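Local coordinates for plasmodesmata-located protein 5 (Arabidopsis thaliana, PDB 6GRE), which modulates cell-to-cell trafficking at plasmodesmata, restricting their permeability through callose deposition during salicylic acid-triggered immune responses, and is required for systemic acquired resistance, at residues E25-S30 / T48-K53; V36-Q41 / G62-R67; A84-L89 / I105-K110. All coordinates share one frame; numbering follows the deposited sequence. Where two conformers were deposited one is given.

All three contacts lie in the first of the two DUF26 (Gnk2-homologous) domains of the ectodomain, where two helices pack against a five-stranded antiparallel sheet. Contacts 1 and 2 share helix 23-38, which meets edge strand 44-49 near its start and neighbouring strand 60-66 at its end; their segments alternate along the chain, and their centres are about 16 Å apart. Contact 3 comes later in sequence and sets helix 72-90 on strand 103-108, its centre about 13 Å from that of contact 1 and about 14 Å from that of contact 2. Leu28 touches Tyr107 between contacts 1 and 3, and strand pairing joins Ile63 to Arg106 between contacts 2 and 3; both helices lie on the same sheet, in which strands 60-66 and 103-108 are neighbours.

Contact 1: E25-S30 / T48-K53; sequences ETNLNS and TVPTGK
At the surface of the first DUF26 domain, Asn27 of helix 23-38 rests against Val49 and Pro50, where edge strand 44-49 gives way to a loop. The amide of Asn27 straddles the two: OD1 lies 3.6 Å from Val49 CG1, while ND2 lies 3.6 Å from Pro50 CD. Both are van der Waals contacts with aliphatic carbons; the amide nitrogen donates a hydrogen bond to the carbonyl O of Val58. That bond ties the helix to the loop leading into strand 60-66, and it fixes which end of the amide faces the proline. In the antiparallel sheet on which the helix lies, Val49 pairs through its backbone with Val60, and the peptide bond that follows it, leading into Pro50, is cis. With CG1 anti to the backbone N (chi1 -178°), Val49 directs this methyl at the helix, where it also packs 3.7 Å from Asn27 CB. One turn further on, Ser30 CB approaches the same methyl more loosely, at 4.4 Å. In one of two conformers the Ser30 hydroxyl turns back to its own helix: OG donates to Thr26 O at 2.9 Å, and this carbonyl also receives Ser30 N from its other face.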
# COMPACT_ATOMS: atom_id res chain seq x y z
N GLU A 25 -8.87 7.99 19.96
CA GLU A 25 -8.50 9.15 19.14
C GLU A 25 -7.10 9.61 19.55
O GLU A 25 -6.23 9.85 18.72
CB GLU A 25 -9.48 10.31 19.27
CG GLU A 25 -9.08 11.49 18.39
CD GLU A 25 -10.03 12.66 18.42
OE1 GLU A 25 -10.61 12.90 19.46
OE2 GLU A 25 -10.21 13.30 17.37
N THR A 26 -6.84 9.74 20.86
CA THR A 26 -5.58 10.22 21.33
C THR A 26 -4.46 9.24 20.96
O THR A 26 -3.39 9.64 20.53
CB THR A 26 -5.61 10.44 22.86
OG1 THR A 26 -6.68 11.35 23.08
CG2 THR A 26 -4.30 10.95 23.40
N ASN A 27 -4.71 7.94 21.12
CA ASN A 27 -3.72 6.92 20.79
C ASN A 27 -3.43 6.90 19.28
O ASN A 27 -2.29 6.73 18.87
CB ASN A 27 -4.14 5.56 21.35
CG ASN A 27 -4.01 5.50 22.87
OD1 ASN A 27 -3.23 6.25 23.46
ND2 ASN A 27 -4.72 4.57 23.48
N LEU A 28 -4.48 7.06 18.48
CA LEU A 28 -4.35 7.13 17.01
C LEU A 28 -3.42 8.28 16.63
O LEU A 28 -2.49 8.13 15.83
CB LEU A 28 -5.73 7.29 16.39
CG LEU A 28 -5.76 7.55 14.88
CD1 LEU A 28 -4.98 6.47 14.13
CD2 LEU A 28 -7.18 7.65 14.37
N ASN A 29 -3.66 9.47 17.20
CA ASN A 29 -2.84 10.61 16.86
C ASN A 29 -1.40 10.37 17.26
O ASN A 29 -0.47 10.73 16.52
CB ASN A 29 -3.40 11.92 17.41
CG ASN A 29 -4.68 12.32 16.72
OD1 ASN A 29 -4.85 12.05 15.54
ND2 ASN A 29 -5.61 12.95 17.43
N SER A 30 -1.19 9.72 18.41
CA SER A 30 0.16 9.36 18.84
C SER A 30 0.78 8.36 17.86
O SER A 30 1.94 8.47 17.53
CB SER A 30 0.21 8.82 20.25
OG SER A 30 -0.53 9.63 21.13
N THR A 48 1.84 -0.63 18.04
CA THR A 48 0.65 -0.70 18.85
C THR A 48 0.72 0.45 19.85
O THR A 48 1.78 0.66 20.41
CB THR A 48 0.56 -2.05 19.57
OG1 THR A 48 0.78 -3.09 18.60
CG2 THR A 48 -0.79 -2.28 20.23
N VAL A 49 -0.39 1.18 20.04
CA VAL A 49 -0.51 2.23 21.06
C VAL A 49 -1.79 2.00 21.85
O VAL A 49 -2.88 1.98 21.28
CB VAL A 49 -0.48 3.65 20.45
CG1 VAL A 49 -0.56 4.71 21.53
CG2 VAL A 49 0.77 3.87 19.60
N PRO A 50 -1.70 1.87 23.19
CA PRO A 50 -0.46 1.92 23.94
C PRO A 50 0.43 0.68 23.76
O PRO A 50 -0.05 -0.37 23.34
CB PRO A 50 -0.89 2.02 25.42
CG PRO A 50 -2.40 2.15 25.38
CD PRO A 50 -2.82 1.54 24.05
N THR A 51 1.73 0.82 24.06
CA THR A 51 2.68 -0.30 24.09
C THR A 51 2.49 -1.06 25.41
O THR A 51 2.47 -0.46 26.47
CB THR A 51 4.13 0.19 23.95
OG1 THR A 51 4.45 0.96 25.11
CG2 THR A 51 4.37 1.01 22.71
N GLY A 52 2.36 -2.39 25.32
CA GLY A 52 2.01 -3.24 26.45
C GLY A 52 0.78 -4.08 26.15
O GLY A 52 0.46 -4.30 24.98
N LYS A 53 0.09 -4.54 27.20
CA LYS A 53 -1.10 -5.38 27.05
C LYS A 53 -2.18 -4.59 26.33
O LYS A 53 -2.37 -3.41 26.61
CB LYS A 53 -1.62 -5.86 28.42
CG LYS A 53 -1.05 -7.19 28.90
CD LYS A 53 -1.77 -8.40 28.33
CE LYS A 53 -0.95 -9.67 28.39
NZ LYS A 53 -0.51 -9.97 29.77

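Contact 2: V36-Q41 / G62-R67; sequences VTSTAQ and GIYQCR
Ser38 of helix 23-38 and the adjoining Thr39 meet the phenol end of Tyr64 from strand 60-66, a buried helix-on-sheet contact of the DUF26 fold. The tyrosine belongs to the second strand from the sheet edge and extends from the sheet toward the helix.

The polar part centres on the phenol oxygen. Ser38 OG donates a hydrogen bond to Tyr64 OH at 2.9 Å, arriving at the ring edge and in its plane. With OG anti to the backbone N (chi1 -176°), the Ser38 hydroxyl is directed at the phenol. Tyr64 OH in turn bonds to the carbonyl O of Thr42, just beyond the helix, so its hydroxyl is engaged by two partners and ties the helix end and the following turn to the sheet. Thr39 N is also near Tyr64 OH, but at a poor angle for a bond.

The apolar part is an off-centre CH-pi contact from Thr39. Its CG2 lies 4.2 Å from the centroid of the Tyr64 ring, 29° off the ring normal, and is nearest CE2 at 3.8 Å. Ser38 CB adds a contact of 3.6 Å with Tyr64 CE1, on the other ortho side of the hydroxyl.

A disulfide and further hydrogen bonds adjoin the site. Cys66, two residues along the strand, is linked to Cys75 of helix 72-90. Thr39 OG1 is hydrogen-bonded to Ser76 OG of that helix and donates to Val36 O at 2.7 Å, in the carbonyl plane.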
# COMPACT_ATOMS: atom_id res chain seq x y z
N VAL A 36 5.66 8.94 11.36
CA VAL A 36 6.51 9.97 10.77
C VAL A 36 7.93 9.86 11.33
O VAL A 36 8.88 9.82 10.59
CB VAL A 36 5.93 11.38 11.01
CG1 VAL A 36 6.95 12.45 10.66
CG2 VAL A 36 4.64 11.61 10.25
N THR A 37 8.06 9.78 12.65
CA THR A 37 9.34 9.63 13.33
C THR A 37 10.15 8.44 12.80
O THR A 37 11.36 8.54 12.59
CB THR A 37 9.12 9.44 14.83
OG1 THR A 37 8.43 10.61 15.24
CG2 THR A 37 10.40 9.26 15.62
N SER A 38 9.47 7.30 12.64
CA SER A 38 10.08 6.02 12.31
C SER A 38 10.70 6.03 10.90
O SER A 38 11.62 5.26 10.64
CB SER A 38 9.04 4.93 12.45
OG SER A 38 9.60 3.64 12.23
N THR A 39 10.22 6.90 10.00
CA THR A 39 10.68 6.91 8.61
C THR A 39 12.17 7.26 8.51
O THR A 39 12.80 6.97 7.50
CB THR A 39 9.87 7.89 7.77
OG1 THR A 39 10.09 9.21 8.25
CG2 THR A 39 8.38 7.60 7.78
N ALA A 40 12.73 7.86 9.57
CA ALA A 40 14.15 8.16 9.63
C ALA A 40 14.98 6.87 9.63
O ALA A 40 16.10 6.86 9.15
CB ALA A 40 14.46 9.01 10.84
N GLN A 41 14.41 5.78 10.18
CA GLN A 41 15.14 4.52 10.39
C GLN A 41 14.78 3.44 9.36
O GLN A 41 15.62 2.61 9.02
CB GLN A 41 14.87 3.98 11.80
CG GLN A 41 15.30 4.92 12.92
CD GLN A 41 14.12 5.42 13.71
OE1 GLN A 41 13.44 4.66 14.41
NE2 GLN A 41 13.85 6.71 13.61
N GLY A 62 -1.15 -0.19 13.88
CA GLY A 62 -0.93 0.41 12.58
C GLY A 62 0.40 0.04 11.97
O GLY A 62 1.33 -0.46 12.63
N ILE A 63 0.48 0.34 10.67
CA ILE A 63 1.72 0.27 9.94
C ILE A 63 1.85 1.50 9.04
O ILE A 63 0.85 2.13 8.67
CB ILE A 63 1.81 -1.01 9.07
CG1 ILE A 63 0.79 -0.99 7.92
CG2 ILE A 63 1.68 -2.26 9.92
CD1 ILE A 63 1.01 -2.05 6.86
N TYR A 64 3.09 1.78 8.64
CA TYR A 64 3.30 2.51 7.39
C TYR A 64 4.26 1.71 6.53
O TYR A 64 5.01 0.86 7.01
CB TYR A 64 3.89 3.90 7.61
CG TYR A 64 5.32 3.87 8.06
CD1 TYR A 64 5.62 3.73 9.41
CD2 TYR A 64 6.37 3.96 7.16
CE1 TYR A 64 6.93 3.67 9.85
CE2 TYR A 64 7.69 3.90 7.59
CZ TYR A 64 7.97 3.75 8.94
OH TYR A 64 9.26 3.70 9.39
N GLN A 65 4.23 1.97 5.23
CA GLN A 65 5.17 1.36 4.33
C GLN A 65 5.43 2.27 3.15
O GLN A 65 4.52 2.70 2.47
CB GLN A 65 4.64 0.05 3.78
CG GLN A 65 5.68 -0.67 2.94
CD GLN A 65 5.23 -2.08 2.67
OE1 GLN A 65 5.83 -2.81 1.88
NE2 GLN A 65 4.19 -2.49 3.38
N CYS A 66 6.72 2.55 2.95
CA CYS A 66 7.19 3.31 1.79
C CYS A 66 7.63 2.34 0.70
O CYS A 66 8.06 1.23 0.99
CB CYS A 66 8.36 4.21 2.19
SG CYS A 66 7.81 5.56 3.27
N ARG A 67 7.58 2.83 -0.54
CA ARG A 67 8.17 2.13 -1.67
C ARG A 67 9.59 1.70 -1.28
O ARG A 67 10.33 2.46 -0.62
CB ARG A 67 8.14 3.08 -2.88
CG ARG A 67 7.57 2.52 -4.17
CD ARG A 67 7.71 3.56 -5.27
NE ARG A 67 9.12 3.87 -5.49
CZ ARG A 67 9.58 4.98 -6.05
NH1 ARG A 67 8.76 5.96 -6.39
NH2 ARG A 67 10.88 5.10 -6.26

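Contact 3: A84-L89 / I105-K110; sequences AQVGAL and IRYDNK. With NAG (2-acetamido-2-deoxy-beta-D-glucopyranose), chain C.
In the hydrophobic core between helix 72-90 and the sheet of the first DUF26 domain, Val86 divides its two methyls between Ile105 and Tyr107 of strand 103-108. Val86 CG1 meets Ile105 CD1 tip to tip at 3.6 Å. The other methyl, CG2, approaches the outer end of the tyrosine, 3.7 Å from Tyr107 OH and 4.0 Å from Tyr107 CE2. A chi1 of 71° sets CG1 between the backbone N and carbonyl carbon of Val86 and turns CG2 to the ring. As both helices of the fold cover this face of the sheet, Tyr107 also touches Leu31 of helix 23-38, and Ile105 touches Phe35. Between Ile105 and Tyr107 in sequence, Arg106 points away from helix 72-90; its guanidinium bonds to Ser203 of the second DUF26 domain, and the residue lines the pocket of a bound 2-(2-ethoxyethoxy)ethanol. Past the strand, Asn109 carries an N-linked glycan, its ND2 bonded covalently to NAG C1. Asp108 bonds to the glycosylated residue and to the one after it: OD1, also hydrogen-bonded to Ser95 OG, accepts Asn109 N at 2.8 Å from above the carboxylate plane, and OD2 takes Lys110 NZ in a 3.0 Å salt bridge, on its syn side but 27° out of that plane.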
# COMPACT_ATOMS: atom_id res chain seq x y z
N ALA A 84 -1.26 13.77 7.13
CA ALA A 84 -1.94 15.08 7.03
C ALA A 84 -3.27 14.96 6.27
O ALA A 84 -4.14 15.80 6.46
CB ALA A 84 -1.03 16.09 6.38
N GLN A 85 -3.40 13.93 5.41
CA GLN A 85 -4.54 13.74 4.51
C GLN A 85 -5.58 12.78 5.11
O GLN A 85 -6.79 12.92 4.84
CB GLN A 85 -4.09 13.16 3.16
CG GLN A 85 -3.29 14.13 2.31
CD GLN A 85 -3.03 13.57 0.93
OE1 GLN A 85 -3.89 13.58 0.06
NE2 GLN A 85 -1.82 13.07 0.70
N VAL A 86 -5.11 11.78 5.87
CA VAL A 86 -5.98 10.71 6.32
C VAL A 86 -6.99 11.28 7.33
O VAL A 86 -8.13 10.83 7.38
CB VAL A 86 -5.22 9.49 6.87
CG1 VAL A 86 -4.55 9.77 8.22
CG2 VAL A 86 -6.12 8.28 6.93
N GLY A 87 -6.56 12.24 8.15
CA GLY A 87 -7.43 12.89 9.12
C GLY A 87 -8.63 13.52 8.44
O GLY A 87 -9.74 13.33 8.84
N ALA A 88 -8.38 14.25 7.35
CA ALA A 88 -9.43 14.90 6.58
C ALA A 88 -10.39 13.87 5.97
O ALA A 88 -11.58 14.10 5.89
CB ALA A 88 -8.80 15.75 5.50
N LEU A 89 -9.86 12.74 5.50
CA LEU A 89 -10.63 11.80 4.72
C LEU A 89 -11.39 10.82 5.63
O LEU A 89 -12.55 10.50 5.37
CB LEU A 89 -9.66 11.06 3.80
CG LEU A 89 -9.05 11.94 2.71
CD1 LEU A 89 -7.86 11.25 2.05
CD2 LEU A 89 -10.09 12.32 1.67
N ILE A 105 -0.30 4.37 4.78
CA ILE A 105 -0.49 4.23 6.21
C ILE A 105 -1.78 3.46 6.45
O ILE A 105 -2.72 3.54 5.65
CB ILE A 105 -0.47 5.60 6.91
CG1 ILE A 105 -1.58 6.53 6.41
CG2 ILE A 105 0.90 6.23 6.82
CD1 ILE A 105 -1.76 7.78 7.26
N ARG A 106 -1.82 2.70 7.55
CA ARG A 106 -2.96 1.87 7.82
C ARG A 106 -3.07 1.69 9.33
O ARG A 106 -2.08 1.40 9.99
CB ARG A 106 -2.83 0.53 7.11
CG ARG A 106 -4.06 -0.36 7.14
CD ARG A 106 -3.77 -1.61 6.32
NE ARG A 106 -4.91 -2.49 6.20
CZ ARG A 106 -5.09 -3.35 5.22
NH1 ARG A 106 -4.09 -3.58 4.38
NH2 ARG A 106 -6.25 -3.97 5.07
N TYR A 107 -4.30 1.85 9.84
CA TYR A 107 -4.55 1.65 11.26
C TYR A 107 -5.93 1.03 11.46
O TYR A 107 -6.80 1.15 10.65
CB TYR A 107 -4.41 2.97 12.01
CG TYR A 107 -5.28 4.10 11.52
CD1 TYR A 107 -6.58 4.26 11.97
CD2 TYR A 107 -4.77 5.06 10.66
CE1 TYR A 107 -7.36 5.31 11.52
CE2 TYR A 107 -5.53 6.11 10.22
CZ TYR A 107 -6.83 6.27 10.68
OH TYR A 107 -7.54 7.34 10.25
N ASP A 108 -6.09 0.36 12.61
CA ASP A 108 -7.29 -0.32 12.94
C ASP A 108 -7.29 -0.55 14.45
O ASP A 108 -6.26 -0.37 15.09
CB ASP A 108 -7.39 -1.63 12.16
CG ASP A 108 -8.80 -2.19 12.05
OD1 ASP A 108 -9.74 -1.56 12.56
OD2 ASP A 108 -8.95 -3.27 11.45
N ASN A 109 -8.45 -0.97 14.97
CA ASN A 109 -8.65 -1.20 16.41
C ASN A 109 -8.48 -2.69 16.75
O ASN A 109 -8.85 -3.14 17.81
CB ASN A 109 -10.01 -0.64 16.86
CG ASN A 109 -11.18 -1.48 16.42
OD1 ASN A 109 -11.16 -2.12 15.37
ND2 ASN A 109 -12.22 -1.50 17.24
N LYS A 110 -7.91 -3.46 15.82
CA LYS A 110 -7.45 -4.81 16.05
C LYS A 110 -6.23 -5.02 15.16
O LYS A 110 -6.05 -4.31 14.17
CB LYS A 110 -8.55 -5.81 15.72
CG LYS A 110 -8.97 -5.83 14.26
CD LYS A 110 -10.11 -6.76 13.94
CE LYS A 110 -10.63 -6.57 12.53
NZ LYS A 110 -11.06 -5.17 12.27
C1 NAG C . -13.43 -2.25 16.99
C2 NAG C . -13.76 -3.22 18.12
C3 NAG C . -15.05 -3.96 17.83
C4 NAG C . -16.15 -2.96 17.58
C5 NAG C . -15.75 -1.90 16.54
C6 NAG C . -16.73 -0.74 16.51
C7 NAG C . -11.82 -4.13 19.29
C8 NAG C . -10.82 -5.23 19.36
N2 NAG C . -12.72 -4.21 18.32
O3 NAG C . -15.35 -4.78 18.97
O4 NAG C . -17.33 -3.65 17.14
O5 NAG C . -14.48 -1.31 16.86
O6 NAG C . -16.79 -0.11 17.80
O7 NAG C . -11.81 -3.19 20.09